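Acetyltransferase, GNAT family (Listeria monocytogenes str. 4b, PDB 2OH1) probably transfers an acetyl or related acyl group from a coenzyme A thioester to an acceptor that is not established. Local coordinates at residues R17-A20 against P21-L25; L30-D33 against T34-L38; D93-E96 against D97-I100; N148-L151 against N152-Y155. One frame throughout, in Å; residues are numbered along the deposited sequence.

Contact 1: residues R17-A20 against P21-L25; sequences RFAA and PTDRL
Arg17 turns its CG in between its own backbone N and carbonyl carbon (chi1 69°) and then runs extended to NE, while Asp23 sets CG beside its backbone N (chi1 -62°), and the two side chains meet from opposite directions. The guanidinium grips the carboxylate end-on: NH1 of Arg17 lies 2.8 Å from OD2 of Asp23, and NH2 of Arg17 2.9 Å from OD1 of Asp23. The fork is twisted, with the two planes 48° apart. OD1 sits in the guanidinium plane, yet NH2 comes to it from above the carboxylate, whereas NH1 meets OD2 on its syn side. The anti lone pair of OD2 takes a nearly straight bond from Ala20 N at 2.8 Å. In return Asp23 N donates to Ala20 O at 2.9 Å, and this reciprocal pair closes the turn that carries strand 12-18 through the 3-10 segment 21-23 toward helix 24-40. Arg17 NE makes a salt bridge with Glu71 of strand 67-71. Three N-H groups thus hold the Asp23 carboxylate and fix its rotation, which should favour its ionised form, and the Arg17 charge is shared between two acids.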
loop_
_atom_site.group_PDB
_atom_site.type_symbol
_atom_site.label_atom_id
_atom_site.label_comp_id
_atom_site.label_asym_id
_atom_site.label_seq_id
_atom_site.Cartn_x
_atom_site.Cartn_y
_atom_site.Cartn_z
ATOM N N ARG A 17 3.531 12.694 -4.603
ATOM C CA ARG A 17 2.337 13.498 -4.821
ATOM C C ARG A 17 1.136 12.572 -4.921
ATOM O O ARG A 17 1.253 11.376 -5.275
ATOM C CB ARG A 17 2.469 14.352 -6.087
ATOM C CG ARG A 17 2.467 13.549 -7.354
ATOM C CD ARG A 17 2.811 14.355 -8.590
ATOM N NE ARG A 17 2.969 13.547 -9.792
ATOM C CZ ARG A 17 1.975 13.216 -10.587
ATOM N NH1 ARG A 17 0.738 13.611 -10.350
ATOM N NH2 ARG A 17 2.228 12.485 -11.673
ATOM N N PHE A 18 -0.048 13.079 -4.628
ATOM C CA PHE A 18 -1.258 12.307 -4.863
ATOM C C PHE A 18 -1.568 12.300 -6.361
ATOM O O PHE A 18 -1.343 13.323 -7.047
ATOM C CB PHE A 18 -2.405 12.893 -4.076
ATOM C CG PHE A 18 -2.268 12.619 -2.631
ATOM C CD1 PHE A 18 -2.587 11.376 -2.132
ATOM C CD2 PHE A 18 -1.693 13.565 -1.783
ATOM C CE1 PHE A 18 -2.367 11.068 -0.769
ATOM C CE2 PHE A 18 -1.536 13.281 -0.397
ATOM C CZ PHE A 18 -1.862 12.017 0.066
ATOM N N ALA A 19 -2.042 11.195 -6.904
ATOM C CA ALA A 19 -2.430 11.070 -8.328
ATOM C C ALA A 19 -3.512 12.070 -8.684
ATOM O O ALA A 19 -4.398 12.375 -7.878
ATOM C CB ALA A 19 -2.877 9.626 -8.692
ATOM N N ALA A 20 -3.457 12.505 -9.918
ATOM C CA ALA A 20 -4.506 13.309 -10.548
ATOM C C ALA A 20 -5.147 12.559 -11.695
ATOM O O ALA A 20 -4.650 11.526 -12.146
ATOM C CB ALA A 20 -3.903 14.613 -11.065
ATOM N N PRO A 21 -6.310 13.060 -12.162
ATOM C CA PRO A 21 -6.933 12.359 -13.260
ATOM C C PRO A 21 -6.039 12.046 -14.465
ATOM O O PRO A 21 -6.182 10.966 -15.073
ATOM C CB PRO A 21 -8.119 13.263 -13.619
ATOM C CG PRO A 21 -8.506 13.839 -12.288
ATOM C CD PRO A 21 -7.176 14.149 -11.656
ATOM N N THR A 22 -5.106 12.925 -14.851
ATOM C CA THR A 22 -4.245 12.674 -15.981
ATOM C C THR A 22 -3.242 11.550 -15.760
ATOM O O THR A 22 -2.601 11.122 -16.683
ATOM C CB THR A 22 -3.512 13.980 -16.365
ATOM O OG1 THR A 22 -2.946 14.556 -15.194
ATOM C CG2 THR A 22 -4.466 14.969 -17.087
ATOM N N ASP A 23 -3.110 11.070 -14.531
ATOM C CA ASP A 23 -2.244 9.923 -14.212
ATOM C C ASP A 23 -2.865 8.585 -14.446
ATOM O O ASP A 23 -2.183 7.554 -14.293
ATOM C CB ASP A 23 -1.754 10.029 -12.781
ATOM C CG ASP A 23 -0.919 11.273 -12.535
ATOM O OD1 ASP A 23 0.052 11.532 -13.270
ATOM O OD2 ASP A 23 -1.198 12.005 -11.570
ATOM N N ARG A 24 -4.172 8.558 -14.739
ATOM C CA ARG A 24 -4.916 7.304 -14.817
ATOM C C ARG A 24 -4.305 6.278 -15.725
ATOM O O ARG A 24 -4.130 5.125 -15.355
ATOM C CB ARG A 24 -6.383 7.518 -15.217
ATOM C CG ARG A 24 -7.133 6.181 -15.304
ATOM C CD ARG A 24 -8.621 6.355 -15.527
ATOM N NE ARG A 24 -8.822 7.253 -16.640
ATOM C CZ ARG A 24 -8.737 6.897 -17.925
ATOM N NH1 ARG A 24 -8.494 5.638 -18.296
ATOM N NH2 ARG A 24 -8.879 7.835 -18.853
ATOM N N LEU A 25 -3.980 6.680 -16.921
ATOM C CA LEU A 25 -3.576 5.686 -17.943
ATOM C C LEU A 25 -2.247 5.081 -17.544
ATOM O O LEU A 25 -2.038 3.857 -17.673
ATOM C CB LEU A 25 -3.543 6.287 -19.356
ATOM C CG LEU A 25 -4.926 6.375 -19.995
ATOM C CD1 LEU A 25 -4.802 6.957 -21.411
ATOM C CD2 LEU A 25 -5.644 5.033 -20.044
#

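Contact 2: residues L30-D33 against T34-L38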
loop_
_atom_site.group_PDB
_atom_site.type_symbol
_atom_site.label_atom_id
_atom_site.label_comp_id
_atom_site.label_asym_id
_atom_site.label_seq_id
_atom_site.Cartn_x
_atom_site.Cartn_y
_atom_site.Cartn_z
ATOM N N LEU A 30 0.777 0.470 -15.132
ATOM C CA LEU A 30 1.513 -0.042 -14.009
ATOM C C LEU A 30 0.840 -1.276 -13.307
ATOM O O LEU A 30 1.518 -2.259 -12.921
ATOM C CB LEU A 30 1.783 1.031 -13.008
ATOM C CG LEU A 30 2.575 0.652 -11.766
ATOM C CD1 LEU A 30 3.946 -0.027 -12.076
ATOM C CD2 LEU A 30 2.819 1.779 -10.704
HETATM N N MSE A 31 -0.479 -1.201 -13.155
HETATM C CA MSE A 31 -1.280 -2.297 -12.585
HETATM C C MSE A 31 -1.132 -3.525 -13.464
HETATM O O MSE A 31 -0.754 -4.581 -12.966
HETATM C CB MSE A 31 -2.751 -1.906 -12.420
HETATM C CG MSE A 31 -2.924 -0.769 -11.436
HETATM SE SE MSE A 31 -4.741 -0.333 -11.053
HETATM C CE MSE A 31 -4.521 0.362 -9.254
ATOM N N ILE A 32 -1.409 -3.345 -14.756
ATOM C CA ILE A 32 -1.368 -4.423 -15.759
ATOM C C ILE A 32 -0.011 -5.069 -15.716
ATOM O O ILE A 32 0.107 -6.325 -15.633
ATOM C CB ILE A 32 -1.648 -3.908 -17.185
ATOM C CG1 ILE A 32 -3.103 -3.533 -17.402
ATOM C CG2 ILE A 32 -1.224 -5.003 -18.262
ATOM C CD1 ILE A 32 -3.343 -2.621 -18.635
ATOM N N ASP A 33 1.044 -4.267 -15.694
ATOM C CA ASP A 33 2.404 -4.775 -15.766
ATOM C C ASP A 33 2.772 -5.513 -14.462
ATOM O O ASP A 33 3.416 -6.593 -14.511
ATOM C CB ASP A 33 3.443 -3.671 -16.128
ATOM C CG ASP A 33 3.247 -3.111 -17.558
ATOM O OD1 ASP A 33 2.598 -3.736 -18.428
ATOM O OD2 ASP A 33 3.723 -1.999 -17.817
ATOM N N THR A 34 2.313 -4.998 -13.310
ATOM C CA THR A 34 2.564 -5.617 -12.046
ATOM C C THR A 34 1.827 -6.996 -11.958
ATOM O O THR A 34 2.394 -7.998 -11.453
ATOM C CB THR A 34 2.151 -4.750 -10.870
ATOM O OG1 THR A 34 2.797 -3.483 -10.984
ATOM C CG2 THR A 34 2.622 -5.378 -9.575
ATOM N N ALA A 35 0.580 -7.073 -12.451
ATOM C CA ALA A 35 -0.162 -8.330 -12.441
ATOM C C ALA A 35 0.537 -9.386 -13.319
ATOM O O ALA A 35 0.677 -10.580 -12.921
ATOM C CB ALA A 35 -1.574 -8.127 -12.925
ATOM N N ARG A 36 0.920 -8.989 -14.533
ATOM C CA ARG A 36 1.640 -9.864 -15.457
ATOM C C ARG A 36 2.919 -10.365 -14.800
ATOM O O ARG A 36 3.283 -11.576 -14.894
ATOM C CB ARG A 36 1.936 -9.134 -16.761
ATOM C CG ARG A 36 0.746 -8.959 -17.673
ATOM C CD ARG A 36 1.153 -8.221 -18.906
ATOM N NE ARG A 36 0.003 -7.931 -19.763
ATOM C CZ ARG A 36 -0.033 -6.991 -20.709
ATOM N NH1 ARG A 36 1.029 -6.222 -20.952
ATOM N NH2 ARG A 36 -1.148 -6.811 -21.411
ATOM N N TRP A 37 3.610 -9.466 -14.132
ATOM C CA TRP A 37 4.894 -9.810 -13.520
ATOM C C TRP A 37 4.709 -10.808 -12.378
ATOM O O TRP A 37 5.475 -11.773 -12.242
ATOM C CB TRP A 37 5.612 -8.570 -13.042
ATOM C CG TRP A 37 6.997 -8.816 -12.580
ATOM C CD1 TRP A 37 8.170 -8.722 -13.311
ATOM C CD2 TRP A 37 7.387 -9.140 -11.242
ATOM N NE1 TRP A 37 9.251 -8.987 -12.496
ATOM C CE2 TRP A 37 8.799 -9.253 -11.234
ATOM C CE3 TRP A 37 6.682 -9.366 -10.070
ATOM C CZ2 TRP A 37 9.487 -9.577 -10.105
ATOM C CZ3 TRP A 37 7.383 -9.701 -8.941
ATOM C CH2 TRP A 37 8.773 -9.778 -8.967
ATOM N N LEU A 38 3.691 -10.587 -11.540
ATOM C CA LEU A 38 3.365 -11.539 -10.451
ATOM C C LEU A 38 3.066 -12.932 -10.975
ATOM O O LEU A 38 3.535 -13.931 -10.397
ATOM C CB LEU A 38 2.193 -11.057 -9.558
ATOM C CG LEU A 38 2.518 -9.911 -8.625
ATOM C CD1 LEU A 38 1.210 -9.307 -8.053
ATOM C CD2 LEU A 38 3.428 -10.367 -7.512
HETATM O O HOH W 1 3.723 -6.257 -19.235
#
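Ile32 lays its CG2 methyl over the centre of one face of the Arg36 guanidinium, with CG2 of Ile32 3.4 Å from CZ of Arg36. The two side chains run side by side in the same direction, one helical turn apart. CG of Arg36 stands beside its backbone N (chi1 -75°), and the extended chain beyond it carries the flat group alongside Ile32, against its CG2. Asp33 adds charge but little direct grip: OD1 of Asp33 is 3.9 Å from NH1 of Arg36, a long salt bridge with the oxygen well out of the guanidinium plane. One water fills in, donating to Asp33 OD1 at 2.9 Å and accepting from Arg36 NH1 at 3.2 Å, where it lies at the guanidinium edge. On the other side of the helix, Thr34 bends OG1 back beside its own backbone N (chi1 -55°) to donate to Leu30 O at 2.6 Å, a bond that uses the hydroxyl proton inside the helix. Thr34 N donates to the same oxygen at 2.9 Å, and the two donors come from opposite faces of the carbonyl plane. An unidentified bound molecule, probably from the crystallisation liquor, lies about 3 Å from the Thr34 side chain. On this inner side of helix 24-40, Leu30 packs on Leu77 and Ala80 of strand 77-84, both Leu30 and Thr34 touch Met110 of strand 103-111, and Phe53 meets Thr34 and Leu38.

Contact 3: residues D93-E96 against D97-I100; sequences DLWE and DLAI
The C-terminal end of helix 89-95 breaks into two overlapping turns here, and Trp95 and Leu98 pack together across the first. Glu96 is the first residue to leave helical backbone angles: its positive phi of 53° and psi of -127°, followed by the near-3-10 values of Asp97, make Trp95 to Leu98 a type II' beta turn, closed by Leu98 N donating to Trp95 O at 3.0 Å. The next turn follows at once, with Ala99 N bonded to Glu96 O at 2.9 Å. Among the side chains, CD1 of Leu98 comes up to the rim of the Trp95 indole, near the ring plane, 3.9 Å from CE3 and 4.0 Å from CZ3 of Trp95. CB of Ala99 lies 4.3 Å from CB of Trp95, beside the root of the same indole. The ring itself is buried, resting edge-to-face with Tyr105 and touching Leu171 and Gln173 of strand 169-175. Glu96 sends its carboxylate away from the turn to a salt bridge with Lys166, whose NZ also donates to Asp93 O, while Leu98 O accepts from Arg141 NH1. The arrangement is that of a helix terminated by a residue of positive phi, with an apolar contact of Trp95 and Leu98 beside the type II' turn that leads toward strand 103-111.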
loop_
_atom_site.group_PDB
_atom_site.type_symbol
_atom_site.label_atom_id
_atom_site.label_comp_id
_atom_site.label_asym_id
_atom_site.label_seq_id
_atom_site.Cartn_x
_atom_site.Cartn_y
_atom_site.Cartn_z
ATOM N N ASP A 93 -14.979 -6.486 7.315
ATOM C CA ASP A 93 -15.212 -7.883 7.694
ATOM C C ASP A 93 -14.007 -8.489 8.423
ATOM O O ASP A 93 -14.122 -9.089 9.496
ATOM C CB ASP A 93 -15.536 -8.739 6.417
ATOM C CG ASP A 93 -15.890 -10.127 6.736
ATOM O OD1 ASP A 93 -17.027 -10.279 7.195
ATOM O OD2 ASP A 93 -15.064 -11.048 6.567
ATOM N N LEU A 94 -12.812 -8.235 7.891
ATOM C CA LEU A 94 -11.610 -8.812 8.412
ATOM C C LEU A 94 -11.286 -8.332 9.840
ATOM O O LEU A 94 -10.875 -9.111 10.677
ATOM C CB LEU A 94 -10.457 -8.529 7.449
ATOM C CG LEU A 94 -9.345 -9.510 7.505
ATOM C CD1 LEU A 94 -9.782 -10.874 6.976
ATOM C CD2 LEU A 94 -8.110 -8.928 6.821
ATOM N N TRP A 95 -11.462 -7.036 10.087
ATOM C CA TRP A 95 -11.045 -6.361 11.343
ATOM C C TRP A 95 -12.114 -6.435 12.469
ATOM O O TRP A 95 -11.840 -6.074 13.597
ATOM C CB TRP A 95 -10.605 -4.909 11.040
ATOM C CG TRP A 95 -9.222 -4.879 10.393
ATOM C CD1 TRP A 95 -8.926 -5.064 9.081
ATOM C CD2 TRP A 95 -7.957 -4.797 11.078
ATOM N NE1 TRP A 95 -7.583 -5.068 8.900
ATOM C CE2 TRP A 95 -6.956 -4.894 10.117
ATOM C CE3 TRP A 95 -7.587 -4.602 12.441
ATOM C CZ2 TRP A 95 -5.582 -4.844 10.458
ATOM C CZ3 TRP A 95 -6.233 -4.550 12.770
ATOM C CH2 TRP A 95 -5.272 -4.659 11.780
ATOM N N GLU A 96 -13.316 -6.882 12.111
ATOM C CA GLU A 96 -14.383 -7.171 13.096
ATOM C C GLU A 96 -14.580 -5.943 13.974
ATOM O O GLU A 96 -14.778 -4.844 13.436
ATOM C CB GLU A 96 -14.085 -8.461 13.865
ATOM C CG GLU A 96 -14.004 -9.661 12.929
ATOM C CD GLU A 96 -14.020 -11.015 13.617
ATOM O OE1 GLU A 96 -13.733 -11.075 14.840
ATOM O OE2 GLU A 96 -14.329 -12.016 12.918
ATOM N N ASP A 97 -14.539 -6.057 15.293
ATOM C CA ASP A 97 -14.940 -4.902 16.108
ATOM C C ASP A 97 -13.879 -3.799 16.165
ATOM O O ASP A 97 -14.102 -2.743 16.758
ATOM C CB ASP A 97 -15.317 -5.355 17.518
ATOM C CG ASP A 97 -16.526 -6.272 17.525
ATOM O OD1 ASP A 97 -17.538 -5.934 16.866
ATOM O OD2 ASP A 97 -16.449 -7.334 18.177
ATOM N N LEU A 98 -12.718 -4.029 15.561
ATOM C CA LEU A 98 -11.780 -2.955 15.383
ATOM C C LEU A 98 -12.125 -2.093 14.180
ATOM O O LEU A 98 -11.612 -1.006 14.075
ATOM C CB LEU A 98 -10.360 -3.501 15.272
ATOM C CG LEU A 98 -9.743 -4.236 16.470
ATOM C CD1 LEU A 98 -8.241 -4.428 16.238
ATOM C CD2 LEU A 98 -10.012 -3.474 17.724
ATOM N N ALA A 99 -13.044 -2.533 13.316
ATOM C CA ALA A 99 -13.334 -1.794 12.083
ATOM C C ALA A 99 -13.955 -0.410 12.346
ATOM O O ALA A 99 -13.958 0.461 11.463
ATOM C CB ALA A 99 -14.222 -2.638 11.127
ATOM N N ILE A 100 -14.465 -0.215 13.554
ATOM C CA ILE A 100 -15.101 1.064 13.924
ATOM C C ILE A 100 -14.078 2.159 14.267
ATOM O O ILE A 100 -14.439 3.329 14.230
ATOM C CB ILE A 100 -16.106 0.913 15.140
ATOM C CG2 ILE A 100 -15.366 0.385 16.364
#

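Contact 4: residues N148-L151 against N152-Y155; sequences NETL and NQMY
From Asn148 to Tyr155 the backbone makes the first regular turns of helix 149-157, beginning with Asn152 N bonded to Asn148 O at 3.0 Å. Asn148 is the N-cap, and its OD1 accepts from Leu151 N at 3.0 Å, with the N-H standing above the side-chain carbonyl plane. Asn152 folds its amide back, CG beside its own backbone N (chi1 -80°), which puts ND2 2.8 Å from Asn148 O. That donor comes in from above the carbonyl plane, while Asn152 N arrives nearly head-on, and one oxygen takes both. Leu151 makes the apolar contacts. With its CG anti to the backbone N (chi1 -163°), its side chain and that of Tyr155 cross at a slant, CG of Leu151 lying 3.6 Å from CE2 of Tyr155. Its other neighbour is selenomethionine Met154, which runs alongside it and brings CE to 3.6 Å from CD1 of Leu151. On the solvent side CG of Glu149 meets OE1 of Gln153 at 3.7 Å, the carboxylate and amide planes 41° apart. Leu151, Asn152 and Tyr155 all touch Cys144 of strand 139-145. The buried Asn152 amide has partners at both ends, ND2 donating also to Ile145 O and OD1 bonded to Tyr172 OH; this fixes its flip and joins the start of the helix to the strands beside it.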
loop_
_atom_site.group_PDB
_atom_site.type_symbol
_atom_site.label_atom_id
_atom_site.label_comp_id
_atom_site.label_asym_id
_atom_site.label_seq_id
_atom_site.Cartn_x
_atom_site.Cartn_y
_atom_site.Cartn_z
ATOM N N ASN A 148 3.161 -15.973 3.188
ATOM C CA ASN A 148 4.272 -15.208 2.600
ATOM C C ASN A 148 5.234 -14.774 3.704
ATOM O O ASN A 148 5.062 -13.721 4.330
ATOM C CB ASN A 148 3.794 -13.992 1.808
ATOM C CG ASN A 148 4.882 -13.364 1.004
ATOM O OD1 ASN A 148 6.066 -13.406 1.352
ATOM N ND2 ASN A 148 4.487 -12.746 -0.107
ATOM N N GLU A 149 6.246 -15.604 3.944
ATOM C CA GLU A 149 7.151 -15.370 5.046
ATOM C C GLU A 149 7.872 -14.028 4.894
ATOM O O GLU A 149 7.964 -13.266 5.823
ATOM C CB GLU A 149 8.171 -16.506 5.217
ATOM C CG GLU A 149 9.173 -16.161 6.297
ATOM C CD GLU A 149 9.686 -17.344 7.101
ATOM O OE1 GLU A 149 9.849 -18.447 6.528
ATOM O OE2 GLU A 149 9.954 -17.135 8.310
ATOM N N THR A 150 8.383 -13.749 3.695
ATOM C CA THR A 150 9.231 -12.571 3.530
ATOM C C THR A 150 8.417 -11.283 3.659
ATOM O O THR A 150 8.882 -10.307 4.235
ATOM C CB THR A 150 10.068 -12.645 2.220
ATOM O OG1 THR A 150 9.201 -12.665 1.105
ATOM C CG2 THR A 150 10.910 -13.925 2.225
ATOM N N LEU A 151 7.180 -11.297 3.193
ATOM C CA LEU A 151 6.359 -10.109 3.295
ATOM C C LEU A 151 5.929 -9.879 4.728
ATOM O O LEU A 151 5.945 -8.767 5.170
ATOM C CB LEU A 151 5.145 -10.209 2.377
ATOM C CG LEU A 151 4.383 -8.926 2.052
ATOM C CD1 LEU A 151 5.317 -7.822 1.571
ATOM C CD2 LEU A 151 3.246 -9.227 1.019
ATOM N N ASN A 152 5.529 -10.948 5.425
ATOM C CA ASN A 152 5.200 -10.843 6.859
ATOM C C ASN A 152 6.409 -10.314 7.635
ATOM O O ASN A 152 6.256 -9.398 8.451
ATOM C CB ASN A 152 4.719 -12.172 7.435
ATOM C CG ASN A 152 3.240 -12.453 7.116
ATOM O OD1 ASN A 152 2.323 -11.856 7.687
ATOM N ND2 ASN A 152 3.008 -13.371 6.187
ATOM N N GLN A 153 7.607 -10.842 7.341
ATOM C CA GLN A 153 8.834 -10.344 8.009
ATOM C C GLN A 153 9.012 -8.844 7.769
ATOM O O GLN A 153 9.401 -8.098 8.666
ATOM C CB GLN A 153 10.100 -11.059 7.550
ATOM C CG GLN A 153 10.253 -12.414 8.072
ATOM C CD GLN A 153 11.390 -13.211 7.400
ATOM O OE1 GLN A 153 11.465 -13.318 6.170
ATOM N NE2 GLN A 153 12.218 -13.832 8.214
HETATM N N MSE A 154 8.701 -8.424 6.539
HETATM C CA MSE A 154 8.891 -7.038 6.144
HETATM C C MSE A 154 7.997 -6.125 6.965
HETATM O O MSE A 154 8.411 -5.135 7.524
HETATM C CB MSE A 154 8.629 -6.892 4.650
HETATM C CG MSE A 154 8.928 -5.504 4.185
HETATM SE SE MSE A 154 8.346 -5.102 2.371
HETATM C CE MSE A 154 6.555 -4.681 2.858
ATOM N N TYR A 155 6.722 -6.470 7.059
ATOM C CA TYR A 155 5.836 -5.626 7.834
ATOM C C TYR A 155 6.267 -5.499 9.304
ATOM O O TYR A 155 6.182 -4.447 9.907
ATOM C CB TYR A 155 4.385 -6.116 7.727
ATOM C CG TYR A 155 3.830 -6.006 6.318
ATOM C CD1 TYR A 155 3.946 -4.818 5.609
ATOM C CD2 TYR A 155 3.157 -7.046 5.730
ATOM C CE1 TYR A 155 3.384 -4.684 4.332
ATOM C CE2 TYR A 155 2.627 -6.936 4.468
ATOM C CZ TYR A 155 2.725 -5.749 3.781
ATOM O OH TYR A 155 2.130 -5.670 2.517
#

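How the contacts relate
All four contacts are local and lie in series along the chain, so none nests in or crosses another. Contact 1 closes the turn from strand 12-18 into helix 24-40, and contact 2 follows farther along that same helix, nearest atoms about 5 Å away. Contact 3 lies where the chain leaves helix 89-95 on its way to strand 103-111, about 30 Å between centres from either of the first two. Contact 4 starts helix 149-157, which follows strand 139-145, and lies across the centre of the chain from contact 1. Together they mark helix beginnings, a helix middle and a helix end around the mixed sheet of the GNAT fold.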